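Local coordinates for protein exosome complex component Rrp42 (Methanothermobacter thermautotrophicus, PDB 2WNR) that probably serves as a non-catalytic subunit of the archaeal RNA-degrading exosome and helps to shape the active site of its partner subunit Rrp41, at residues A[88-93]-A[142-147]; A[203-208]-A[248-253]; A[219-224]-A[232-237]. All coordinates share one frame; numbering follows the deposited sequence.

In the fold
From the N terminus, the chain runs through helix 11-21 and the first strands before contact 1 closes a long loop: the turn after strand 80-87 comes back onto the end of strand 133-145, with helix 102-117 in the intervening chain. The other two contacts come later and lie in the second exoribonuclease domain. Contact 2 brings edge strand 204-207 against helix 244-268. Contact 3, the hairpin of strands 219-226 and 231-237, is nested inside the loop that contact 2 closes. These two touch where Ala250 and Val251 pack on Ile221, Ile223 and Met234, whereas contact 1 stands apart from contact 3, about 22 Å between centres.

Contact 1: A[88-93]-A[142-147]; sequences LPMASP and HIIDYD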
# COMPACT_ATOMS: atom_id res chain seq x y z
N LEU A 88 18.40 -6.53 -1.39
CA LEU A 88 18.69 -5.35 -0.62
C LEU A 88 19.48 -4.28 -1.38
O LEU A 88 20.45 -4.58 -2.09
CB LEU A 88 19.48 -5.71 0.65
CG LEU A 88 18.90 -6.74 1.63
CD1 LEU A 88 19.91 -7.10 2.72
CD2 LEU A 88 17.55 -6.36 2.23
N PRO A 89 19.08 -3.01 -1.19
CA PRO A 89 19.92 -1.92 -1.67
C PRO A 89 21.39 -2.12 -1.27
O PRO A 89 22.30 -1.70 -2.01
CB PRO A 89 19.33 -0.70 -0.96
CG PRO A 89 17.91 -1.04 -0.78
CD PRO A 89 17.84 -2.52 -0.56
N MET A 90 21.59 -2.78 -0.13
CA MET A 90 22.91 -3.18 0.36
C MET A 90 23.67 -3.98 -0.70
O MET A 90 24.84 -3.70 -0.99
CB MET A 90 22.77 -4.00 1.65
CG MET A 90 24.02 -4.75 2.08
SD MET A 90 24.08 -4.89 3.87
CE MET A 90 23.44 -6.53 4.08
N ALA A 91 22.97 -4.94 -1.28
CA ALA A 91 23.57 -5.95 -2.14
C ALA A 91 24.03 -5.45 -3.51
O ALA A 91 24.78 -6.15 -4.19
CB ALA A 91 22.60 -7.13 -2.29
N SER A 92 23.56 -4.27 -3.91
CA SER A 92 23.86 -3.70 -5.24
C SER A 92 23.33 -2.27 -5.36
O SER A 92 22.24 -1.99 -4.86
CB SER A 92 23.23 -4.56 -6.34
OG SER A 92 22.95 -3.80 -7.52
N PRO A 93 24.06 -1.38 -6.05
CA PRO A 93 23.57 -0.00 -6.27
C PRO A 93 22.36 0.09 -7.21
O PRO A 93 21.73 1.14 -7.31
CB PRO A 93 24.78 0.73 -6.87
CG PRO A 93 25.64 -0.33 -7.47
CD PRO A 93 25.38 -1.61 -6.66
N HIS A 142 17.81 -13.52 1.94
CA HIS A 142 18.33 -12.19 2.22
C HIS A 142 19.58 -11.95 1.38
O HIS A 142 20.67 -12.46 1.69
CB HIS A 142 18.63 -12.06 3.71
CG HIS A 142 18.16 -10.77 4.31
ND1 HIS A 142 16.83 -10.45 4.45
CD2 HIS A 142 18.85 -9.72 4.83
CE1 HIS A 142 16.72 -9.26 5.02
NE2 HIS A 142 17.93 -8.80 5.25
N ILE A 143 19.43 -11.19 0.30
CA ILE A 143 20.54 -11.00 -0.62
C ILE A 143 21.41 -9.87 -0.06
O ILE A 143 20.98 -8.73 0.04
CB ILE A 143 20.09 -10.78 -2.08
CG1 ILE A 143 19.50 -12.06 -2.70
CG2 ILE A 143 21.25 -10.40 -2.94
CD1 ILE A 143 18.15 -12.51 -2.16
N ILE A 144 22.64 -10.24 0.31
CA ILE A 144 23.57 -9.40 1.05
C ILE A 144 24.58 -8.73 0.12
O ILE A 144 25.02 -7.61 0.37
CB ILE A 144 24.31 -10.27 2.11
CG1 ILE A 144 23.31 -10.90 3.10
CG2 ILE A 144 25.36 -9.51 2.84
CD1 ILE A 144 22.43 -9.92 3.87
N ASP A 145 24.94 -9.43 -0.95
CA ASP A 145 25.99 -8.99 -1.88
C ASP A 145 25.65 -9.63 -3.22
O ASP A 145 25.34 -10.83 -3.29
CB ASP A 145 27.35 -9.48 -1.39
CG ASP A 145 28.47 -8.42 -1.50
OD1 ASP A 145 28.27 -7.32 -2.07
OD2 ASP A 145 29.58 -8.70 -1.00
N TYR A 146 25.68 -8.85 -4.29
CA TYR A 146 25.36 -9.38 -5.61
C TYR A 146 26.51 -9.19 -6.59
O TYR A 146 26.82 -8.06 -6.98
CB TYR A 146 24.05 -8.77 -6.15
CG TYR A 146 23.80 -9.03 -7.63
CD1 TYR A 146 23.70 -10.33 -8.13
CD2 TYR A 146 23.66 -7.97 -8.52
CE1 TYR A 146 23.47 -10.56 -9.49
CE2 TYR A 146 23.43 -8.19 -9.88
CZ TYR A 146 23.34 -9.49 -10.36
OH TYR A 146 23.11 -9.71 -11.70
N ASP A 147 27.14 -10.29 -6.97
CA ASP A 147 28.27 -10.26 -7.90
C ASP A 147 28.06 -11.30 -8.99
O ASP A 147 29.03 -11.85 -9.51
CB ASP A 147 29.59 -10.48 -7.15
CG ASP A 147 30.81 -9.94 -7.90
OD1 ASP A 147 30.64 -9.09 -8.81
OD2 ASP A 147 31.96 -10.34 -7.57
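Leu88 and Ala91 bound a turn (88-91) that leaves strand 80-87 and settles on His142, Ile143 and Ile144 at the end of strand 133-145, where Ile144 and Asp145 both face Gln59 in a classic beta bulge. The turn is held in shape by its own backbone bond, Ala91 N to Leu88 O. Leu88 points at the strand and rests over one face of the His142 imidazole; its CD1 is 3.5 Å from His142 CD2, while Leu88 CD2 makes an off-centre CH-pi contact, 4.3 Å from the ring centroid. Ala91 CB sits 3.3 Å from Ile143 O, with Leu88 CG against the same oxygen, and 3.6 Å from Ile143 CG2. Ala91 CA lies 3.3 Å from Ile144 O in a CA-H...O contact. In Met90, CG is anti to the backbone N (chi1 166°), the chain then bends, and CE ends 3.5 Å from Ile144 CD1, the two side chains lying side by side and pointing the same way. Beyond the bulge a single hydrogen bond joins the segments, Tyr146 N to Ala91 O at 2.8 Å. It is bent at the hydrogen (132°), but the donor lies in the carbonyl plane, on a lone pair. The Tyr146 ring turns away to meet Phe95, with Ser92 CB near the ring plane at its edge, and its OH bonds Glu214. A chain of another protein covers this corner: both carboxylate oxygens of Asp145 accept bonds from its backbone, and one of its aromatic rings meets His142 edge-to-face. The turn begins the long connection, through helix 102-117 and strand 127-129, between two parallel neighbours of the sheet in the N-terminal RNase PH-type domain.

Contact 2: A[203-208]-A[248-253]; sequences NEIVLD and LKAVSI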
# COMPACT_ATOMS: atom_id res chain seq x y z
N ASN A 203 28.52 -17.34 -29.01
CA ASN A 203 27.92 -18.61 -29.45
C ASN A 203 27.96 -19.69 -28.37
O ASN A 203 27.75 -20.87 -28.65
CB ASN A 203 28.63 -19.12 -30.71
CG ASN A 203 28.64 -18.11 -31.84
OD1 ASN A 203 29.64 -17.97 -32.53
ND2 ASN A 203 27.53 -17.41 -32.04
N GLU A 204 28.25 -19.28 -27.14
CA GLU A 204 28.53 -20.24 -26.08
C GLU A 204 27.56 -20.09 -24.93
O GLU A 204 27.08 -18.99 -24.66
CB GLU A 204 29.97 -20.07 -25.56
CG GLU A 204 31.07 -20.16 -26.62
CD GLU A 204 31.19 -21.54 -27.25
OE1 GLU A 204 30.74 -22.53 -26.62
OE2 GLU A 204 31.74 -21.64 -28.37
N ILE A 205 27.28 -21.19 -24.25
CA ILE A 205 26.64 -21.08 -22.94
C ILE A 205 27.69 -21.26 -21.84
O ILE A 205 28.52 -22.18 -21.89
CB ILE A 205 25.43 -22.03 -22.74
CG1 ILE A 205 25.77 -23.46 -23.14
CG2 ILE A 205 24.22 -21.51 -23.54
CD1 ILE A 205 24.91 -24.50 -22.46
N VAL A 206 27.69 -20.35 -20.87
CA VAL A 206 28.64 -20.43 -19.78
C VAL A 206 27.93 -20.63 -18.46
O VAL A 206 26.91 -19.99 -18.21
CB VAL A 206 29.67 -19.24 -19.68
CG1 VAL A 206 30.10 -18.69 -21.02
CG2 VAL A 206 29.29 -18.19 -18.66
N LEU A 207 28.47 -21.53 -17.64
CA LEU A 207 27.85 -21.88 -16.37
C LEU A 207 28.27 -20.90 -15.29
O LEU A 207 29.44 -20.54 -15.20
CB LEU A 207 28.21 -23.32 -15.98
CG LEU A 207 27.85 -23.88 -14.60
CD1 LEU A 207 26.34 -24.01 -14.41
CD2 LEU A 207 28.53 -25.23 -14.41
N ASP A 208 27.29 -20.47 -14.49
CA ASP A 208 27.51 -19.62 -13.31
C ASP A 208 28.17 -18.29 -13.69
O ASP A 208 29.39 -18.12 -13.54
CB ASP A 208 28.29 -20.41 -12.25
CG ASP A 208 28.66 -19.57 -11.06
OD1 ASP A 208 27.81 -18.78 -10.61
OD2 ASP A 208 29.80 -19.70 -10.56
N LEU A 248 19.19 -27.70 -24.80
CA LEU A 248 19.50 -29.11 -24.56
C LEU A 248 20.92 -29.32 -24.04
O LEU A 248 21.17 -30.24 -23.26
CB LEU A 248 19.26 -29.93 -25.83
CG LEU A 248 17.82 -29.98 -26.35
CD1 LEU A 248 17.77 -30.87 -27.58
CD2 LEU A 248 16.82 -30.49 -25.30
N LYS A 249 21.84 -28.46 -24.49
CA LYS A 249 23.22 -28.48 -24.00
C LYS A 249 23.24 -28.11 -22.51
O LYS A 249 23.88 -28.79 -21.71
CB LYS A 249 24.10 -27.54 -24.82
CG LYS A 249 25.58 -27.58 -24.46
CD LYS A 249 26.45 -26.95 -25.55
CE LYS A 249 27.91 -26.87 -25.09
NZ LYS A 249 28.85 -26.60 -26.22
N ALA A 250 22.52 -27.05 -22.16
CA ALA A 250 22.40 -26.62 -20.76
C ALA A 250 21.82 -27.72 -19.86
O ALA A 250 22.33 -27.95 -18.78
CB ALA A 250 21.58 -25.33 -20.66
N VAL A 251 20.76 -28.39 -20.31
CA VAL A 251 20.25 -29.56 -19.59
C VAL A 251 21.39 -30.55 -19.37
O VAL A 251 21.69 -30.92 -18.23
CB VAL A 251 19.08 -30.23 -20.34
CG1 VAL A 251 18.78 -31.62 -19.76
CG2 VAL A 251 17.84 -29.34 -20.30
N SER A 252 22.04 -30.95 -20.46
CA SER A 252 23.13 -31.91 -20.41
C SER A 252 24.14 -31.58 -19.30
O SER A 252 24.35 -32.39 -18.40
CB SER A 252 23.82 -32.03 -21.77
OG SER A 252 24.82 -33.03 -21.76
N ILE A 253 24.74 -30.38 -19.36
CA ILE A 253 25.67 -29.95 -18.31
C ILE A 253 25.01 -29.98 -16.93
O ILE A 253 25.53 -30.61 -16.01
CB ILE A 253 26.33 -28.56 -18.59
CG1 ILE A 253 27.34 -28.63 -19.74
CG2 ILE A 253 27.06 -28.06 -17.37
CD1 ILE A 253 26.92 -27.87 -20.96
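Ile205 of strand 204-207 touches Lys249, Ala250 and Ile253 of the helix. Its CB points toward the helix, and CG1 leaves CB between the backbone N and the carbonyl carbon (chi1 50°). CG2 goes off beside the backbone N, anti to the carbonyl carbon. Neither branch atom comes within 4.2 Å of the helix segment; chi2 of 155° carries CD1 onward in a nearly extended line, and this one methyl does the touching. It arrives against the helix backbone at the start of Ala250, 3.5 Å from Ala250 N, with Ala250 CB at 3.9 Å from Ile205 CD1. On one side the aliphatic part of Lys249 borders it, Lys249 CG being 3.7 Å from Ile205 CD1; further along the helix, Ile253 CD1 stands 4.2 Å from the same methyl. The strand is an outer one of the four-stranded antiparallel sheet in the second exoribonuclease domain, and helix 244-268 packs on one face of that sheet, here running roughly along strand 204-207. Between the short segments the axes pass 9.7 Å apart, and their N-to-C directions differ by only 29°. Two residues on, Leu207 also faces the helix but meets it more loosely, CD2 to Ile253 CG2 at 4.4 Å. Phe198 of the adjacent strand 193-201 touches Leu207, Ala250 and Ile253, and so fills in between the edge strand and the helix. Lys249, which is exposed, runs extended beyond CG toward Glu204, yet its NZ stays 4.5 Å from Glu204 OE1, beyond salt-bridge range, so any attraction there is probably weak and electrostatic. Glu204 OE2 makes its salt bridge with Lys23. The far end of the strand is tied to the loop after helix 11-21 as well, Leu207 O accepting a hydrogen bond from Arg25.

Contact 3: A[219-224]-A[232-237]; sequences ARISIG and CAMQKG
Arg220 and Gly237 exchange both backbone bonds of an antiparallel pair, Gly237 N to Arg220 O at 2.8 Å and nearly straight (173°). Ser222 and Gln235 form the next hydrogen-bonded pair, with Gln235 N to Ser222 O at 2.9 Å. At Gly224 the pattern breaks into a classic beta bulge: its N gives a bond to Ala233 O, while its O takes two N-H groups, Cys232 N at 2.8 Å and Ala233 N, weakly, at 3.4 Å. Ile221 and Ile223 make their backbone hydrogen bonds with Phe198 and Cys196 of strand 193-201. Gly237 has no side chain, and its CA sits 3.7 Å above the centre of the Arg220 guanidinium, whose NH2 makes a salt bridge with Glu106. Glu106 also accepts from Gln235 NE2, Arg113 donates to Gln235 OE1, Thr197 bonds Ser222 OG, and Gly240 O receives Lys236 NZ; both Gln235 atoms and Lys236 NZ have further partners in a chain of another protein. On the other face Ile221 CD1 meets Met234 CG at 3.9 Å, and this apolar side is covered by Ala250 and Val251 of helix 244-268. Beyond strand 231-237 the sheet continues into that neighbouring chain, which pairs antiparallel with Met234 and Gln235.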
# COMPACT_ATOMS: atom_id res chain seq x y z
N ALA A 219 21.06 -14.00 -23.23
CA ALA A 219 20.01 -14.63 -22.47
C ALA A 219 20.63 -15.56 -21.44
O ALA A 219 21.84 -15.82 -21.47
CB ALA A 219 19.12 -15.40 -23.39
N ARG A 220 19.80 -16.05 -20.54
CA ARG A 220 20.25 -16.96 -19.49
C ARG A 220 19.23 -18.07 -19.36
O ARG A 220 18.08 -17.90 -19.73
CB ARG A 220 20.37 -16.23 -18.16
CG ARG A 220 19.04 -15.66 -17.66
CD ARG A 220 19.02 -15.38 -16.18
NE ARG A 220 18.27 -14.18 -15.97
CZ ARG A 220 17.04 -13.96 -15.51
NH1 ARG A 220 16.69 -12.70 -15.53
NH2 ARG A 220 16.18 -14.87 -15.05
N ILE A 221 19.65 -19.21 -18.81
CA ILE A 221 18.73 -20.30 -18.49
C ILE A 221 19.11 -20.99 -17.17
O ILE A 221 20.25 -21.39 -16.97
CB ILE A 221 18.57 -21.31 -19.67
CG1 ILE A 221 17.58 -22.42 -19.29
CG2 ILE A 221 19.92 -21.87 -20.10
CD1 ILE A 221 17.02 -23.20 -20.46
N SER A 222 18.14 -21.10 -16.27
CA SER A 222 18.34 -21.78 -15.00
C SER A 222 17.65 -23.12 -15.03
O SER A 222 16.47 -23.20 -15.42
CB SER A 222 17.79 -20.94 -13.85
OG SER A 222 18.39 -19.67 -13.83
N ILE A 223 18.36 -24.16 -14.63
CA ILE A 223 17.80 -25.50 -14.60
C ILE A 223 17.92 -26.15 -13.22
O ILE A 223 19.01 -26.26 -12.66
CB ILE A 223 18.41 -26.39 -15.69
CG1 ILE A 223 18.23 -25.74 -17.06
CG2 ILE A 223 17.78 -27.79 -15.68
CD1 ILE A 223 19.11 -26.31 -18.13
N GLY A 224 16.77 -26.54 -12.66
CA GLY A 224 16.74 -27.27 -11.40
C GLY A 224 16.65 -28.77 -11.66
O GLY A 224 15.68 -29.24 -12.28
N CYS A 232 13.16 -30.44 -12.51
CA CYS A 232 12.01 -29.97 -11.74
C CYS A 232 11.72 -28.46 -11.87
O CYS A 232 10.65 -28.00 -11.47
CB CYS A 232 12.14 -30.36 -10.27
SG CYS A 232 13.49 -29.57 -9.43
N ALA A 233 12.66 -27.70 -12.43
CA ALA A 233 12.43 -26.28 -12.69
C ALA A 233 13.30 -25.76 -13.82
O ALA A 233 14.49 -26.12 -13.93
CB ALA A 233 12.66 -25.46 -11.43
N MET A 234 12.73 -24.89 -14.65
CA MET A 234 13.47 -24.25 -15.72
C MET A 234 13.00 -22.81 -15.91
O MET A 234 11.81 -22.52 -15.78
CB MET A 234 13.34 -25.03 -17.01
CG MET A 234 14.30 -24.61 -18.10
SD MET A 234 14.16 -25.66 -19.55
CE MET A 234 14.95 -27.15 -18.95
N GLN A 235 13.95 -21.92 -16.22
CA GLN A 235 13.62 -20.52 -16.41
C GLN A 235 14.57 -19.82 -17.38
O GLN A 235 15.71 -19.48 -17.03
CB GLN A 235 13.61 -19.78 -15.05
CG GLN A 235 13.19 -18.33 -15.12
CD GLN A 235 11.67 -18.13 -15.08
OE1 GLN A 235 10.90 -19.09 -15.14
NE2 GLN A 235 11.25 -16.88 -14.99
N LYS A 236 14.08 -19.57 -18.58
CA LYS A 236 14.79 -18.74 -19.54
C LYS A 236 14.65 -17.28 -19.11
O LYS A 236 13.56 -16.84 -18.74
CB LYS A 236 14.23 -18.94 -20.94
CG LYS A 236 15.00 -18.24 -22.06
CD LYS A 236 14.36 -16.94 -22.49
CE LYS A 236 15.24 -16.20 -23.46
NZ LYS A 236 14.63 -14.89 -23.86
N GLY A 237 15.75 -16.54 -19.14
CA GLY A 237 15.72 -15.12 -18.82
C GLY A 237 16.43 -14.32 -19.89
O GLY A 237 17.06 -14.91 -20.78